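Local coordinates for kallikrein-10 (Homo sapiens, PDB 5LPE), which belongs to the kallikrein subfamily of secreted trypsin-like serine proteases, adopts a zymogen-like, zinc-inhibited form and has a tumour-suppressor role in breast and prostate cancer, at residues S26-V34 / D186-L197; Q122-W132 / K144-S155. All coordinates share one frame; numbering follows the deposited sequence.

How the contacts relate
Contact 1 lies almost at the centre of the chain, where strand 26-35 of one six-stranded barrel meets the loop of S187, the probable catalytic serine, and strand 190-193 of the other. Contact 2 sits farther out and is only partly buried; it pairs two neighbouring strands within that second barrel. Its chemistry is a regular ladder of backbone hydrogen bonds finished by loop packing, whereas contact 1 relies on close glycine packing and aliphatic contacts with a single hydrogen bond across. The C127-C193 disulfide and a probable bond from Q128 N to V192 O tie them together, since strands 126-131 and 190-193 are neighbours. Along the chain contact 2 is nested inside the loop closed by contact 1.

Contact 1: S26-V34 / D186-L197; sequences SFHCAGVLV and DSGGPLVCDETL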
loop_
_atom_site.group_PDB
_atom_site.type_symbol
_atom_site.label_atom_id
_atom_site.label_comp_id
_atom_site.label_asym_id
_atom_site.label_seq_id
_atom_site.Cartn_x
_atom_site.Cartn_y
_atom_site.Cartn_z
ATOM N N SER A 26 -3.294 -14.522 -12.042
ATOM C CA SER A 26 -4.372 -13.838 -11.347
ATOM C C SER A 26 -3.857 -12.661 -10.524
ATOM O O SER A 26 -2.762 -12.709 -9.959
ATOM C CB SER A 26 -5.100 -14.812 -10.431
ATOM O OG SER A 26 -5.920 -14.112 -9.527
ATOM N N PHE A 27 -4.669 -11.605 -10.450
ATOM C CA PHE A 27 -4.343 -10.471 -9.601
ATOM C C PHE A 27 -4.421 -10.857 -8.134
ATOM O O PHE A 27 -5.298 -11.615 -7.718
ATOM C CB PHE A 27 -5.291 -9.319 -9.862
ATOM C CG PHE A 27 -4.916 -8.062 -9.147
ATOM C CD1 PHE A 27 -3.968 -7.202 -9.689
ATOM C CD2 PHE A 27 -5.504 -7.732 -7.931
ATOM C CE1 PHE A 27 -3.620 -6.037 -9.039
ATOM C CE2 PHE A 27 -5.158 -6.561 -7.271
ATOM C CZ PHE A 27 -4.222 -5.711 -7.825
ATOM N N HIS A 28 -3.511 -10.315 -7.337
ATOM C CA HIS A 28 -3.504 -10.652 -5.922
ATOM C C HIS A 28 -3.513 -9.394 -5.064
ATOM O O HIS A 28 -4.463 -9.150 -4.317
ATOM C CB HIS A 28 -2.290 -11.522 -5.584
ATOM C CG HIS A 28 -2.502 -12.420 -4.405
ATOM N ND1 HIS A 28 -3.346 -13.511 -4.441
ATOM C CD2 HIS A 28 -1.978 -12.395 -3.158
ATOM C CE1 HIS A 28 -3.324 -14.123 -3.271
ATOM N NE2 HIS A 28 -2.501 -13.465 -2.474
ATOM N N CYS A 29 -2.462 -8.591 -5.150
ATOM C CA CYS A 29 -2.342 -7.433 -4.292
ATOM C C CYS A 29 -1.668 -6.301 -5.037
ATOM O O CYS A 29 -1.037 -6.492 -6.076
ATOM C CB CYS A 29 -1.540 -7.751 -3.030
ATOM S SG CYS A 29 -2.515 -8.610 -1.804
ATOM N N ALA A 30 -1.795 -5.111 -4.476
ATOM C CA ALA A 30 -0.943 -4.017 -4.889
ATOM C C ALA A 30 0.245 -3.944 -3.942
ATOM O O ALA A 30 0.322 -4.663 -2.943
ATOM C CB ALA A 30 -1.726 -2.705 -4.918
ATOM N N GLY A 31 1.171 -3.054 -4.265
ATOM C CA GLY A 31 2.421 -2.932 -3.529
ATOM C C GLY A 31 3.116 -1.664 -3.962
ATOM O O GLY A 31 2.713 -1.004 -4.923
ATOM N N VAL A 32 4.162 -1.313 -3.238
ATOM C CA VAL A 32 4.904 -0.111 -3.580
ATOM C C VAL A 32 6.350 -0.466 -3.855
ATOM O O VAL A 32 6.932 -1.335 -3.207
ATOM C CB VAL A 32 4.829 0.943 -2.467
ATOM C CG1 VAL A 32 4.964 2.326 -3.072
ATOM C CG2 VAL A 32 3.558 0.803 -1.750
ATOM N N LEU A 33 6.950 0.277 -4.765
ATOM C CA LEU A 33 8.368 0.140 -5.044
ATOM C C LEU A 33 9.090 1.061 -4.073
ATOM O O LEU A 33 8.997 2.287 -4.174
ATOM C CB LEU A 33 8.670 0.523 -6.488
ATOM C CG LEU A 33 10.058 0.141 -6.977
ATOM C CD1 LEU A 33 10.082 -1.359 -7.183
ATOM C CD2 LEU A 33 10.378 0.871 -8.260
ATOM N N VAL A 34 9.760 0.469 -3.095
ATOM C CA VAL A 34 10.517 1.234 -2.125
ATOM C C VAL A 34 12.006 1.215 -2.422
ATOM O O VAL A 34 12.779 1.908 -1.737
ATOM C CB VAL A 34 10.212 0.693 -0.711
ATOM C CG1 VAL A 34 8.734 0.859 -0.426
ATOM C CG2 VAL A 34 10.557 -0.796 -0.616
ATOM N N ASP A 186 -7.007 -1.345 -3.735
ATOM C CA ASP A 186 -6.700 -2.703 -3.959
ATOM C C ASP A 186 -6.415 -3.407 -2.650
ATOM O O ASP A 186 -7.291 -3.547 -1.855
ATOM C CB ASP A 186 -5.571 -2.765 -4.951
ATOM C CG ASP A 186 -5.883 -2.014 -6.233
ATOM O OD1 ASP A 186 -6.782 -2.389 -6.957
ATOM O OD2 ASP A 186 -5.236 -1.038 -6.556
ATOM N N SER A 187 -5.222 -3.874 -2.399
ATOM C CA SER A 187 -4.902 -4.563 -1.153
ATOM C C SER A 187 -3.430 -4.521 -1.259
ATOM O O SER A 187 -2.906 -4.957 -2.226
ATOM C CB SER A 187 -5.435 -5.987 -1.170
ATOM O OG SER A 187 -5.117 -6.711 -0.012
ATOM N N GLY A 188 -2.766 -3.939 -0.302
ATOM C CA GLY A 188 -1.344 -3.779 -0.357
ATOM C C GLY A 188 -0.990 -2.430 -0.917
ATOM O O GLY A 188 0.115 -2.054 -0.881
ATOM N N GLY A 189 -1.982 -1.728 -1.428
ATOM C CA GLY A 189 -1.845 -0.430 -2.022
ATOM C C GLY A 189 -1.297 0.611 -1.115
ATOM O O GLY A 189 -1.471 0.518 0.057
ATOM N N PRO A 190 -0.610 1.602 -1.676
ATOM C CA PRO A 190 -0.021 2.652 -0.825
ATOM C C PRO A 190 -0.982 3.772 -0.440
ATOM O O PRO A 190 -1.876 4.154 -1.188
ATOM C CB PRO A 190 1.117 3.202 -1.696
ATOM C CG PRO A 190 0.727 2.898 -3.111
ATOM C CD PRO A 190 -0.185 1.708 -3.093
ATOM N N LEU A 191 -0.745 4.339 0.733
ATOM C CA LEU A 191 -1.278 5.649 1.107
ATOM C C LEU A 191 -0.114 6.637 1.068
ATOM O O LEU A 191 0.845 6.512 1.838
ATOM C CB LEU A 191 -1.936 5.614 2.487
ATOM C CG LEU A 191 -2.534 6.920 3.030
ATOM C CD1 LEU A 191 -3.814 6.673 3.753
ATOM C CD2 LEU A 191 -1.579 7.543 3.988
ATOM N N VAL A 192 -0.190 7.607 0.170
ATOM C CA VAL A 192 0.852 8.610 -0.000
ATOM C C VAL A 192 0.396 9.910 0.659
ATOM O O VAL A 192 -0.763 10.308 0.509
ATOM C CB VAL A 192 1.168 8.810 -1.497
ATOM C CG1 VAL A 192 2.349 9.753 -1.702
ATOM C CG2 VAL A 192 1.418 7.455 -2.182
ATOM N N CYS A 193 1.292 10.558 1.414
ATOM C CA CYS A 193 1.073 11.907 1.938
ATOM C C CYS A 193 2.277 12.766 1.591
ATOM O O CYS A 193 3.387 12.489 2.054
ATOM C CB CYS A 193 0.874 11.923 3.455
ATOM S SG CYS A 193 -0.220 10.682 4.133
ATOM N N ASP A 194 2.051 13.830 0.825
ATOM C CA ASP A 194 3.124 14.720 0.365
ATOM C C ASP A 194 4.261 13.924 -0.287
ATOM O O ASP A 194 5.448 14.117 0.012
ATOM C CB ASP A 194 3.644 15.593 1.516
ATOM C CG ASP A 194 3.954 17.028 1.073
ATOM O OD1 ASP A 194 4.145 17.222 -0.147
ATOM O OD2 ASP A 194 4.036 17.951 1.932
ATOM N N GLU A 195 3.881 13.037 -1.219
ATOM C CA GLU A 195 4.838 12.193 -1.953
ATOM C C GLU A 195 5.778 11.420 -1.023
ATOM O O GLU A 195 6.959 11.209 -1.324
ATOM C CB GLU A 195 5.616 13.022 -2.971
ATOM C CG GLU A 195 4.793 13.341 -4.214
ATOM C CD GLU A 195 5.472 12.831 -5.440
ATOM O OE1 GLU A 195 5.038 13.169 -6.557
ATOM O OE2 GLU A 195 6.454 12.079 -5.281
ATOM N N THR A 196 5.227 11.017 0.119
ATOM C CA THR A 196 5.784 10.044 1.050
ATOM C C THR A 196 4.806 8.875 1.199
ATOM O O THR A 196 3.602 9.012 0.971
ATOM C CB THR A 196 6.057 10.678 2.437
ATOM O OG1 THR A 196 5.325 11.900 2.544
ATOM C CG2 THR A 196 7.541 10.970 2.674
ATOM N N LEU A 197 5.344 7.726 1.610
ATOM C CA LEU A 197 4.566 6.519 1.844
ATOM C C LEU A 197 4.288 6.459 3.335
ATOM O O LEU A 197 5.190 6.174 4.122
ATOM C CB LEU A 197 5.355 5.291 1.410
ATOM C CG LEU A 197 4.739 3.926 1.646
ATOM C CD1 LEU A 197 3.753 3.614 0.526
ATOM C CD2 LEU A 197 5.867 2.957 1.681
#
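The backbone N of A30 donates to S187 O, 2.5 Å away and nearly in line with the carbonyl bond, pinning the S187 loop to strand 26-35. Beside this bond C29 lays CB against the same carbonyl, and its SG, which forms the disulfide with C45, comes 3.7 Å from S187 OG. That hydroxyl extends anti to the backbone N (chi1 178°), a rotation that carries it to its hydrogen bond with NE2 of H44; by similarity S187 and H44 belong to the charge relay system. A30 CB packs on D186 CB at 3.8 Å and on G189 N at 3.6 Å. G188 CA meets A30 O in a CH...O contact, and any CB on G188 would run into that oxygen. DSGGP is the hallmark sequence of the S1 peptidases, and here it crosses between the two barrels of the trypsin fold. In active trypsin-like enzymes the aspartate of this sequence pairs with the new N-terminus; here D186 accepts bonds from W132 N and T134 OG1, an arrangement consistent with a zymogen-like state. Further along, V32 CG2, anti to its own carbonyl carbon, rests against P190 CB at 3.4 Å and L197 CD1 at 3.6 Å, covering the place where these two meet. With an alanine here, both methyls would be gone and a gap would probably open beside P190 and L197 at the barrel interface. L197 turns its other branch, CD2, to V34 CG1 at 4.1 Å.

Contact 2: Q122-W132 / K144-S155; sequences QPGDQCQVAGW and KGLTCSSITILS
Strands 126-131 and 147-153 run antiparallel at 138°, their axes 4.3 Å apart at closest approach, with hydrogen-bonded pairs C127-I151, V129-S149 and G131-T147 separated by non-hydrogen-bonded pairs. The hydrogen bonding continues ahead of Q126, where I153 N donates to D125 O and G124 N to I153 O at 2.8 Å. G124 takes the third position of a type II turn from Q122 to D125, where its positive phi suits the turn. P123 rests its ring atom CG on S155 CB at 3.7 Å. The face bearing C127, V129 and I151 turns into the barrel: V129 CG2 meets I151 CD1 at 3.6 Å, the two chains crossing at about a right angle, and C127 SG touches I153 CG1 at 3.6 Å. L191 of the neighbouring strand packs on all four, so this pair forms part of the lining of the second barrel of the chymotrypsin-type fold. On the opposite face of the sheet, A130 CB lies 4.0 Å from C148 SG, which forms the disulfide with C10, and the bend of the Q128 chain at chi2 brings OE1 against C148 CB. Just after strand 126-131, W132 is sandwiched. L146 CD2 stands over the five-membered ring, 3.5 Å from its centroid and only 2° off the normal, while K144 CD comes over the opposite face in a second CH-pi contact. K144 NZ adds a cation-pi approach over that same face, 4.6 Å from the centroid of the five-membered ring, though this lysine is poorly ordered and the interaction is probably loose. G145 N lies at the indole edge, in its plane. With CG beside the backbone N (chi1 -79°), the indole is carried in between L146 and K144, and Q18 and S20 of strand 18-23 also touch it.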
loop_
_atom_site.group_PDB
_atom_site.type_symbol
_atom_site.label_atom_id
_atom_site.label_comp_id
_atom_site.label_asym_id
_atom_site.label_seq_id
_atom_site.Cartn_x
_atom_site.Cartn_y
_atom_site.Cartn_z
ATOM N N GLN A 122 0.279 13.184 10.608
ATOM C CA GLN A 122 -0.626 13.451 11.709
ATOM C C GLN A 122 -2.084 13.423 11.261
ATOM O O GLN A 122 -2.387 13.660 10.086
ATOM C CB GLN A 122 -0.303 14.796 12.342
ATOM C CG GLN A 122 1.151 14.910 12.777
ATOM C CD GLN A 122 1.556 13.877 13.822
ATOM O OE1 GLN A 122 0.758 13.487 14.678
ATOM N NE2 GLN A 122 2.812 13.437 13.761
ATOM N N PRO A 123 -2.999 13.138 12.185
ATOM C CA PRO A 123 -4.422 13.303 11.885
ATOM C C PRO A 123 -4.709 14.689 11.330
ATOM O O PRO A 123 -4.189 15.695 11.809
ATOM C CB PRO A 123 -5.097 13.081 13.240
ATOM C CG PRO A 123 -4.167 12.188 13.981
ATOM C CD PRO A 123 -2.773 12.565 13.526
ATOM N N GLY A 124 -5.526 14.730 10.290
ATOM C CA GLY A 124 -5.864 15.956 9.610
ATOM C C GLY A 124 -5.113 16.186 8.320
ATOM O O GLY A 124 -5.501 17.077 7.551
ATOM N N ASP A 125 -4.069 15.403 8.050
ATOM C CA ASP A 125 -3.285 15.588 6.841
ATOM C C ASP A 125 -4.082 15.089 5.652
ATOM O O ASP A 125 -4.828 14.114 5.760
ATOM C CB ASP A 125 -1.957 14.832 6.922
ATOM C CG ASP A 125 -1.027 15.384 7.971
ATOM O OD1 ASP A 125 -1.469 16.191 8.808
ATOM O OD2 ASP A 125 0.159 14.998 7.967
ATOM N N GLN A 126 -3.873 15.724 4.520
ATOM C CA GLN A 126 -4.506 15.302 3.307
ATOM C C GLN A 126 -3.542 14.377 2.541
ATOM O O GLN A 126 -2.485 14.744 2.175
ATOM C CB GLN A 126 -4.992 16.501 2.526
ATOM C CG GLN A 126 -6.354 16.963 2.991
ATOM C CD GLN A 126 -7.235 17.436 1.867
ATOM O OE1 GLN A 126 -8.191 16.790 1.476
ATOM N NE2 GLN A 126 -6.913 18.558 1.344
ATOM N N CYS A 127 -3.931 13.146 2.335
ATOM C CA CYS A 127 -3.109 12.132 1.707
ATOM C C CYS A 127 -3.840 11.633 0.466
ATOM O O CYS A 127 -4.905 12.128 0.114
ATOM C CB CYS A 127 -2.811 11.008 2.705
ATOM S SG CYS A 127 -2.020 11.584 4.245
ATOM N N GLN A 128 -3.250 10.664 -0.204
ATOM C CA GLN A 128 -3.791 10.127 -1.427
ATOM C C GLN A 128 -3.628 8.639 -1.561
ATOM O O GLN A 128 -2.681 8.095 -1.129
ATOM C CB GLN A 128 -3.070 10.756 -2.605
ATOM C CG GLN A 128 -3.797 11.860 -3.316
ATOM C CD GLN A 128 -3.684 11.815 -4.824
ATOM O OE1 GLN A 128 -4.672 11.956 -5.521
ATOM N NE2 GLN A 128 -2.485 11.681 -5.331
ATOM N N VAL A 129 -4.596 8.009 -2.184
ATOM C CA VAL A 129 -4.590 6.584 -2.476
ATOM C C VAL A 129 -4.985 6.386 -3.930
ATOM O O VAL A 129 -6.032 6.879 -4.363
ATOM C CB VAL A 129 -5.535 5.804 -1.548
ATOM C CG1 VAL A 129 -4.862 5.564 -0.229
ATOM C CG2 VAL A 129 -6.839 6.600 -1.369
ATOM N N ALA A 130 -4.155 5.654 -4.672
ATOM C CA ALA A 130 -4.387 5.342 -6.070
ATOM C C ALA A 130 -4.750 3.869 -6.195
ATOM O O ALA A 130 -4.138 3.016 -5.553
ATOM C CB ALA A 130 -3.148 5.664 -6.898
ATOM N N GLY A 131 -5.731 3.561 -7.021
ATOM C CA GLY A 131 -6.172 2.182 -7.132
ATOM C C GLY A 131 -6.750 1.871 -8.490
ATOM O O GLY A 131 -7.281 2.748 -9.181
ATOM N N TRP A 132 -6.656 0.596 -8.866
ATOM C CA TRP A 132 -7.109 0.131 -10.169
ATOM C C TRP A 132 -8.580 -0.258 -10.203
ATOM O O TRP A 132 -9.160 -0.337 -11.291
ATOM C CB TRP A 132 -6.283 -1.077 -10.605
ATOM C CG TRP A 132 -4.937 -0.761 -11.171
ATOM C CD1 TRP A 132 -4.676 -0.130 -12.346
ATOM C CD2 TRP A 132 -3.667 -1.116 -10.614
ATOM N NE1 TRP A 132 -3.319 -0.052 -12.552
ATOM C CE2 TRP A 132 -2.677 -0.652 -11.502
ATOM C CE3 TRP A 132 -3.270 -1.769 -9.443
ATOM C CZ2 TRP A 132 -1.319 -0.819 -11.260
ATOM C CZ3 TRP A 132 -1.921 -1.932 -9.201
ATOM C CH2 TRP A 132 -0.959 -1.460 -10.108
ATOM N N LYS A 144 -8.388 -1.966 -16.144
ATOM C CA LYS A 144 -7.347 -1.360 -15.320
ATOM C C LYS A 144 -7.526 0.153 -15.213
ATOM O O LYS A 144 -8.653 0.643 -15.072
ATOM C CB LYS A 144 -5.953 -1.696 -15.869
ATOM C CG LYS A 144 -5.378 -3.020 -15.372
ATOM C CD LYS A 144 -4.387 -2.807 -14.229
ATOM C CE LYS A 144 -4.002 -4.111 -13.551
ATOM N NZ LYS A 144 -5.214 -4.750 -12.959
ATOM N N GLY A 145 -6.413 0.889 -15.236
ATOM C CA GLY A 145 -6.408 2.339 -15.144
ATOM C C GLY A 145 -6.555 2.789 -13.702
ATOM O O GLY A 145 -7.394 2.246 -12.972
ATOM N N LEU A 146 -5.850 3.844 -13.310
ATOM C CA LEU A 146 -5.736 4.208 -11.904
ATOM C C LEU A 146 -6.614 5.403 -11.601
ATOM O O LEU A 146 -6.676 6.360 -12.379
ATOM C CB LEU A 146 -4.297 4.546 -11.516
ATOM C CG LEU A 146 -3.323 3.403 -11.222
ATOM C CD1 LEU A 146 -1.910 3.924 -10.943
ATOM C CD2 LEU A 146 -3.830 2.575 -10.065
ATOM N N THR A 147 -7.257 5.359 -10.451
ATOM C CA THR A 147 -8.040 6.476 -9.964
ATOM C C THR A 147 -7.430 6.962 -8.657
ATOM O O THR A 147 -7.000 6.159 -7.825
ATOM C CB THR A 147 -9.514 6.064 -9.792
ATOM O OG1 THR A 147 -9.583 4.802 -9.119
ATOM C CG2 THR A 147 -10.187 5.933 -11.155
ATOM N N CYS A 148 -7.372 8.274 -8.488
ATOM C CA CYS A 148 -6.807 8.870 -7.288
ATOM C C CYS A 148 -7.931 9.458 -6.451
ATOM O O CYS A 148 -8.823 10.124 -6.986
ATOM C CB CYS A 148 -5.789 9.952 -7.639
ATOM S SG CYS A 148 -4.097 9.415 -8.086
ATOM N N SER A 149 -7.885 9.197 -5.144
ATOM C CA SER A 149 -8.852 9.700 -4.177
ATOM C C SER A 149 -8.071 10.291 -3.016
ATOM O O SER A 149 -7.113 9.675 -2.529
ATOM C CB SER A 149 -9.784 8.602 -3.662
ATOM O OG SER A 149 -10.154 7.691 -4.681
ATOM N N SER A 150 -8.460 11.488 -2.595
ATOM C CA SER A 150 -7.826 12.117 -1.453
ATOM C C SER A 150 -8.408 11.552 -0.170
ATOM O O SER A 150 -9.545 11.083 -0.119
ATOM C CB SER A 150 -7.979 13.641 -1.510
ATOM O OG SER A 150 -9.331 13.981 -1.723
ATOM N N ILE A 151 -7.594 11.553 0.867
ATOM C CA ILE A 151 -7.938 10.846 2.091
ATOM C C ILE A 151 -7.450 11.687 3.246
ATOM O O ILE A 151 -6.425 12.366 3.144
ATOM C CB ILE A 151 -7.340 9.404 2.095
ATOM C CG1 ILE A 151 -8.414 8.367 2.414
ATOM C CG2 ILE A 151 -6.214 9.304 3.077
ATOM C CD1 ILE A 151 -8.082 6.954 1.974
ATOM N N THR A 152 -8.179 11.604 4.348
ATOM C CA THR A 152 -7.904 12.392 5.541
ATOM C C THR A 152 -7.471 11.474 6.663
ATOM O O THR A 152 -8.217 10.577 7.044
ATOM C CB THR A 152 -9.134 13.205 5.967
ATOM O OG1 THR A 152 -9.551 14.046 4.874
ATOM C CG2 THR A 152 -8.827 14.046 7.190
ATOM N N ILE A 153 -6.269 11.687 7.182
ATOM C CA ILE A 153 -5.846 10.881 8.317
ATOM C C ILE A 153 -6.781 11.183 9.478
ATOM O O ILE A 153 -6.992 12.344 9.840
ATOM C CB ILE A 153 -4.382 11.157 8.693
ATOM C CG1 ILE A 153 -3.435 10.941 7.511
ATOM C CG2 ILE A 153 -3.982 10.288 9.881
ATOM C CD1 ILE A 153 -3.349 9.528 7.044
ATOM N N LEU A 154 -7.371 10.149 10.037
ATOM C CA LEU A 154 -8.169 10.274 11.237
ATOM C C LEU A 154 -7.302 9.930 12.433
ATOM O O LEU A 154 -6.153 9.503 12.303
ATOM C CB LEU A 154 -9.395 9.367 11.173
ATOM C CG LEU A 154 -10.286 9.554 9.948
ATOM C CD1 LEU A 154 -11.504 8.647 10.065
ATOM C CD2 LEU A 154 -10.687 11.021 9.798
ATOM N N SER A 155 -7.876 10.010 13.586
ATOM C CA SER A 155 -6.947 9.769 14.659
ATOM C C SER A 155 -7.193 8.395 15.260
ATOM O O SER A 155 -8.308 7.871 15.170
ATOM C CB SER A 155 -7.114 10.836 15.737
ATOM O OG SER A 155 -8.483 11.143 15.876
#